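Local coordinates for protein hydroxyethylthiazole kinase (Pyrococcus horikoshii, PDB 3HPD) that probably phosphorylates the hydroxyl group of 4-methyl-5-beta-hydroxyethylthiazole with ATP and magnesium, a salvage step on the way to thiamine diphosphate, at residues 174-179 against 209-214; 152-155 against 161-164. One frame throughout, in Å; residues are numbered along the deposited sequence.

Contact 1: 174-179 against 209-214; sequences GRRTFA and EPLKAT
In the ribokinase-like alpha/beta fold of this kinase, L211 in the first turn of helix 210-231 packs on R176 and F178, where the chain enters antiparallel strand 177-180. The contact is apolar. L211 has CG anti to its backbone N (chi1 -179°), which sends the isobutyl group out from the helix to the strand. Methyl CD2 makes the closest approach, 3.6 Å from R176 CB, and also lies in the plane of the F178 ring, at its edge, 3.8 Å from CE2. The branch carbon CG stands 4.0 Å from F178 CD2, and CD1 comes within 4.1 Å of F178 CD2. The L211 and F178 side chains cross at about a right angle. R176 bends at chi3 (73°), and one face of its guanidinium turns to F178, whose CE2 lies 4.1 Å above that plane, nearer the group's margin than its middle. NH2 of R176 forms a salt bridge with E262. K212 NZ stays 5.2 Å from R176 NH1, so the two like charges do not meet, and E262 probably offsets the arginine's charge. Trimming L211 to an alanine would probably open a gap against the F178 ring edge and leave the R176 CB without its apolar neighbour. Within the helix, P210 O takes both T214 N and T214 OG1, from opposite faces of its plane, the hydroxyl at 2.8 Å. L211 also touches V171 of strand 169-172, F178 meets F3 edge-to-face, and P210, A213 and T214 lean on helix 193-205.

Contact 2: 152-155 against 161-164; sequences MNAA and TVAV
V162 of strand 161-165 drives one isopropyl methyl against the backbone of A154 and A155, where helix 144-157 packs on the strand that follows it after a short connection. The tight part is small and almost wholly the work of CG2. This methyl sits 3.6 Å from A155 CA and equally near A155 N, and it is 3.8 Å from A154 C, so it presses on the peptide link between the two alanines more closely than on their methyls. The side-chain distances are longer: A154 CB lies 4.0 Å from V162 CG2 and 4.1 Å from CG1, met by both branches, whereas A155 CB meets CG2 alone, at 4.1 Å. The torsion explains the division of labour. With CG1 anti to the backbone N (chi1 174°), CG2 stands anti to the carbonyl carbon and is carried up to the helix backbone, while CG1 turns to the A154 methyl. The small side chains of A154 and A155 probably permit this close approach, with CA atoms of A155 and V162 5.2 Å apart. The looser side lies around M152 and N153, both partly exposed to solvent; the M152 side chain starts away from the strand and comes no nearer to it than 8.0 Å. T161 likewise points its side chain off the helix, to the other face of the sheet, where T161 and A163 meet helix 210-231. On the near face A154 and V164 share I124 of helix 121-131, and V162 adds L117 of strand 116-120. Strand 161-165 itself runs between parallel strand 116-120 and antiparallel strand 169-172, bonded to both through its backbone.

Contact 2 closes before contact 1 opens along the chain, and their centres lie 9 Å apart, on one side of the chain's centre. Both reach the same mixed sheet, but from its two faces: helix 144-157 covers one and helix 210-231 the other, with strand 161-165 between them. The contacts also meet directly. P210 CB comes 3.4 Å from T161 OG1, T214 CG2 packs on A163 CB at 3.7 Å, and G174 N lies 3.6 Å from A155 CB. Together they pack helices on the two faces of the sheet where the parallel strands give way to antiparallel ones. Contact 2 lies nearer K118, predicted to bind ATP, about 7 Å between side chains of V162 and K118.

Contact 1: 174-179 against 209-214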
loop_
_atom_site.group_PDB
_atom_site.type_symbol
_atom_site.label_atom_id
_atom_site.label_comp_id
_atom_site.label_asym_id
_atom_site.label_seq_id
_atom_site.Cartn_x
_atom_site.Cartn_y
_atom_site.Cartn_z
ATOM N N GLY A 174 -26.767 -20.128 -10.079
ATOM C CA GLY A 174 -27.630 -20.453 -11.200
ATOM C C GLY A 174 -28.888 -21.197 -10.798
ATOM O O GLY A 174 -29.900 -21.140 -11.497
ATOM N N ARG A 175 -28.833 -21.898 -9.671
ATOM C CA ARG A 175 -29.986 -22.653 -9.188
ATOM C C ARG A 175 -30.543 -22.045 -7.905
ATOM O O ARG A 175 -31.757 -21.915 -7.754
ATOM C CB ARG A 175 -29.595 -24.105 -8.926
ATOM C CG ARG A 175 -28.878 -24.787 -10.077
ATOM C CD ARG A 175 -28.036 -25.943 -9.556
ATOM N NE ARG A 175 -27.383 -25.577 -8.299
ATOM C CZ ARG A 175 -27.922 -25.752 -7.095
ATOM N NH1 ARG A 175 -27.261 -25.379 -6.007
ATOM N NH2 ARG A 175 -29.115 -26.325 -6.974
ATOM N N ARG A 176 -29.654 -21.694 -6.977
ATOM C CA ARG A 176 -30.051 -21.086 -5.707
ATOM C C ARG A 176 -29.523 -19.658 -5.648
ATOM O O ARG A 176 -28.496 -19.341 -6.249
ATOM C CB ARG A 176 -29.490 -21.870 -4.516
ATOM C CG ARG A 176 -30.048 -23.268 -4.342
ATOM C CD ARG A 176 -29.437 -23.947 -3.119
ATOM N NE ARG A 176 -29.945 -23.403 -1.863
ATOM C CZ ARG A 176 -29.470 -23.725 -0.662
ATOM N NH1 ARG A 176 -28.470 -24.588 -0.553
ATOM N NH2 ARG A 176 -30.004 -23.197 0.432
ATOM N N THR A 177 -30.219 -18.803 -4.910
ATOM C CA THR A 177 -29.813 -17.410 -4.794
ATOM C C THR A 177 -30.013 -16.896 -3.378
ATOM O O THR A 177 -30.995 -17.238 -2.712
ATOM C CB THR A 177 -30.618 -16.525 -5.776
ATOM O OG1 THR A 177 -30.371 -16.956 -7.119
ATOM C CG2 THR A 177 -30.211 -15.060 -5.644
ATOM N N PHE A 178 -29.069 -16.077 -2.921
ATOM C CA PHE A 178 -29.124 -15.487 -1.592
ATOM C C PHE A 178 -29.029 -13.973 -1.693
ATOM O O PHE A 178 -28.361 -13.441 -2.582
ATOM C CB PHE A 178 -27.967 -15.992 -0.727
ATOM C CG PHE A 178 -28.149 -17.390 -0.220
ATOM C CD1 PHE A 178 -28.845 -17.631 0.961
ATOM C CD2 PHE A 178 -27.625 -18.470 -0.922
ATOM C CE1 PHE A 178 -29.017 -18.928 1.437
ATOM C CE2 PHE A 178 -27.791 -19.773 -0.456
ATOM C CZ PHE A 178 -28.488 -20.002 0.727
ATOM N N ALA A 179 -29.704 -13.286 -0.779
ATOM C CA ALA A 179 -29.676 -11.833 -0.726
ATOM C C ALA A 179 -29.024 -11.456 0.598
ATOM O O ALA A 179 -29.390 -11.987 1.646
ATOM C CB ALA A 179 -31.089 -11.272 -0.793
ATOM N N GLU A 209 -18.221 -24.838 -0.298
ATOM C CA GLU A 209 -18.622 -24.615 -1.684
ATOM C C GLU A 209 -18.864 -23.140 -2.002
ATOM O O GLU A 209 -19.277 -22.370 -1.137
ATOM C CB GLU A 209 -19.850 -25.464 -2.022
ATOM C CG GLU A 209 -19.516 -26.950 -2.147
ATOM C CD GLU A 209 -18.457 -27.222 -3.209
ATOM O OE1 GLU A 209 -18.760 -27.069 -4.414
ATOM O OE2 GLU A 209 -17.316 -27.582 -2.842
ATOM N N PRO A 210 -18.596 -22.733 -3.256
ATOM C CA PRO A 210 -18.733 -21.376 -3.802
ATOM C C PRO A 210 -19.934 -20.520 -3.401
ATOM O O PRO A 210 -19.762 -19.368 -3.002
ATOM C CB PRO A 210 -18.670 -21.608 -5.308
ATOM C CG PRO A 210 -17.703 -22.730 -5.413
ATOM C CD PRO A 210 -18.178 -23.668 -4.319
ATOM N N LEU A 211 -21.146 -21.054 -3.518
ATOM C CA LEU A 211 -22.321 -20.263 -3.163
ATOM C C LEU A 211 -22.325 -19.882 -1.687
ATOM O O LEU A 211 -22.527 -18.720 -1.339
ATOM C CB LEU A 211 -23.611 -21.015 -3.506
ATOM C CG LEU A 211 -24.896 -20.249 -3.177
ATOM C CD1 LEU A 211 -24.886 -18.895 -3.880
ATOM C CD2 LEU A 211 -26.107 -21.070 -3.602
ATOM N N LYS A 212 -22.099 -20.862 -0.819
ATOM C CA LYS A 212 -22.078 -20.611 0.619
ATOM C C LYS A 212 -20.847 -19.811 1.034
ATOM O O LYS A 212 -20.909 -19.000 1.953
ATOM C CB LYS A 212 -22.111 -21.934 1.389
ATOM C CG LYS A 212 -23.432 -22.679 1.283
ATOM C CD LYS A 212 -23.346 -24.033 1.967
ATOM C CE LYS A 212 -24.688 -24.746 1.961
ATOM N NZ LYS A 212 -24.598 -26.075 2.631
ATOM N N ALA A 213 -19.731 -20.039 0.351
ATOM C CA ALA A 213 -18.490 -19.333 0.662
ATOM C C ALA A 213 -18.623 -17.837 0.390
ATOM O O ALA A 213 -18.285 -17.004 1.235
ATOM C CB ALA A 213 -17.340 -19.912 -0.158
ATOM N N THR A 214 -19.119 -17.500 -0.796
ATOM C CA THR A 214 -19.283 -16.106 -1.182
ATOM C C THR A 214 -20.330 -15.413 -0.310
ATOM O O THR A 214 -20.133 -14.276 0.121
ATOM C CB THR A 214 -19.683 -15.992 -2.668
ATOM O OG1 THR A 214 -18.769 -16.758 -3.464
ATOM C CG2 THR A 214 -19.631 -14.538 -3.125
#

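Contact 2: 152-155 against 161-164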
loop_
_atom_site.group_PDB
_atom_site.type_symbol
_atom_site.label_atom_id
_atom_site.label_comp_id
_atom_site.label_asym_id
_atom_site.label_seq_id
_atom_site.Cartn_x
_atom_site.Cartn_y
_atom_site.Cartn_z
ATOM N N MET A 152 -28.194 -14.200 -11.560
ATOM C CA MET A 152 -28.551 -15.522 -12.073
ATOM C C MET A 152 -28.097 -15.769 -13.504
ATOM O O MET A 152 -27.504 -16.807 -13.798
ATOM C CB MET A 152 -30.064 -15.743 -12.023
ATOM C CG MET A 152 -30.478 -17.085 -12.626
ATOM S SD MET A 152 -32.026 -17.055 -13.557
ATOM C CE MET A 152 -31.447 -17.490 -15.223
ATOM N N ASN A 153 -28.405 -14.832 -14.399
ATOM C CA ASN A 153 -28.029 -14.983 -15.802
ATOM C C ASN A 153 -26.521 -15.078 -15.968
ATOM O O ASN A 153 -26.028 -15.864 -16.780
ATOM C CB ASN A 153 -28.568 -13.822 -16.647
ATOM C CG ASN A 153 -30.073 -13.887 -16.834
ATOM O OD1 ASN A 153 -30.642 -14.967 -16.973
ATOM N ND2 ASN A 153 -30.722 -12.727 -16.857
ATOM N N ALA A 154 -25.791 -14.281 -15.196
ATOM C CA ALA A 154 -24.335 -14.296 -15.267
ATOM C C ALA A 154 -23.800 -15.627 -14.748
ATOM O O ALA A 154 -22.845 -16.172 -15.296
ATOM C CB ALA A 154 -23.754 -13.141 -14.457
ATOM N N ALA A 155 -24.419 -16.153 -13.696
ATOM C CA ALA A 155 -23.986 -17.425 -13.124
ATOM C C ALA A 155 -24.150 -18.563 -14.128
ATOM O O ALA A 155 -23.289 -19.438 -14.237
ATOM C CB ALA A 155 -24.770 -17.729 -11.856
ATOM N N THR A 161 -20.351 -19.343 -9.708
ATOM C CA THR A 161 -21.129 -18.638 -8.704
ATOM C C THR A 161 -20.812 -17.168 -8.921
ATOM O O THR A 161 -19.647 -16.788 -9.053
ATOM C CB THR A 161 -20.729 -19.053 -7.273
ATOM O OG1 THR A 161 -21.296 -20.335 -6.978
ATOM C CG2 THR A 161 -21.223 -18.030 -6.249
ATOM N N VAL A 162 -21.849 -16.344 -8.975
ATOM C CA VAL A 162 -21.657 -14.924 -9.199
ATOM C C VAL A 162 -22.282 -14.108 -8.090
ATOM O O VAL A 162 -23.328 -14.466 -7.546
ATOM C CB VAL A 162 -22.288 -14.475 -10.543
ATOM C CG1 VAL A 162 -22.194 -12.958 -10.689
ATOM C CG2 VAL A 162 -21.591 -15.172 -11.703
ATOM N N ALA A 163 -21.618 -13.014 -7.748
ATOM C CA ALA A 163 -22.124 -12.111 -6.737
ATOM C C ALA A 163 -22.125 -10.718 -7.344
ATOM O O ALA A 163 -21.114 -10.265 -7.881
ATOM C CB ALA A 163 -21.239 -12.137 -5.488
ATOM N N VAL A 164 -23.282 -10.068 -7.300
ATOM C CA VAL A 164 -23.414 -8.704 -7.781
ATOM C C VAL A 164 -23.599 -7.918 -6.487
ATOM O O VAL A 164 -24.635 -8.012 -5.828
ATOM C CB VAL A 164 -24.650 -8.517 -8.687
ATOM C CG1 VAL A 164 -24.803 -7.044 -9.045
ATOM C CG2 VAL A 164 -24.494 -9.344 -9.956
#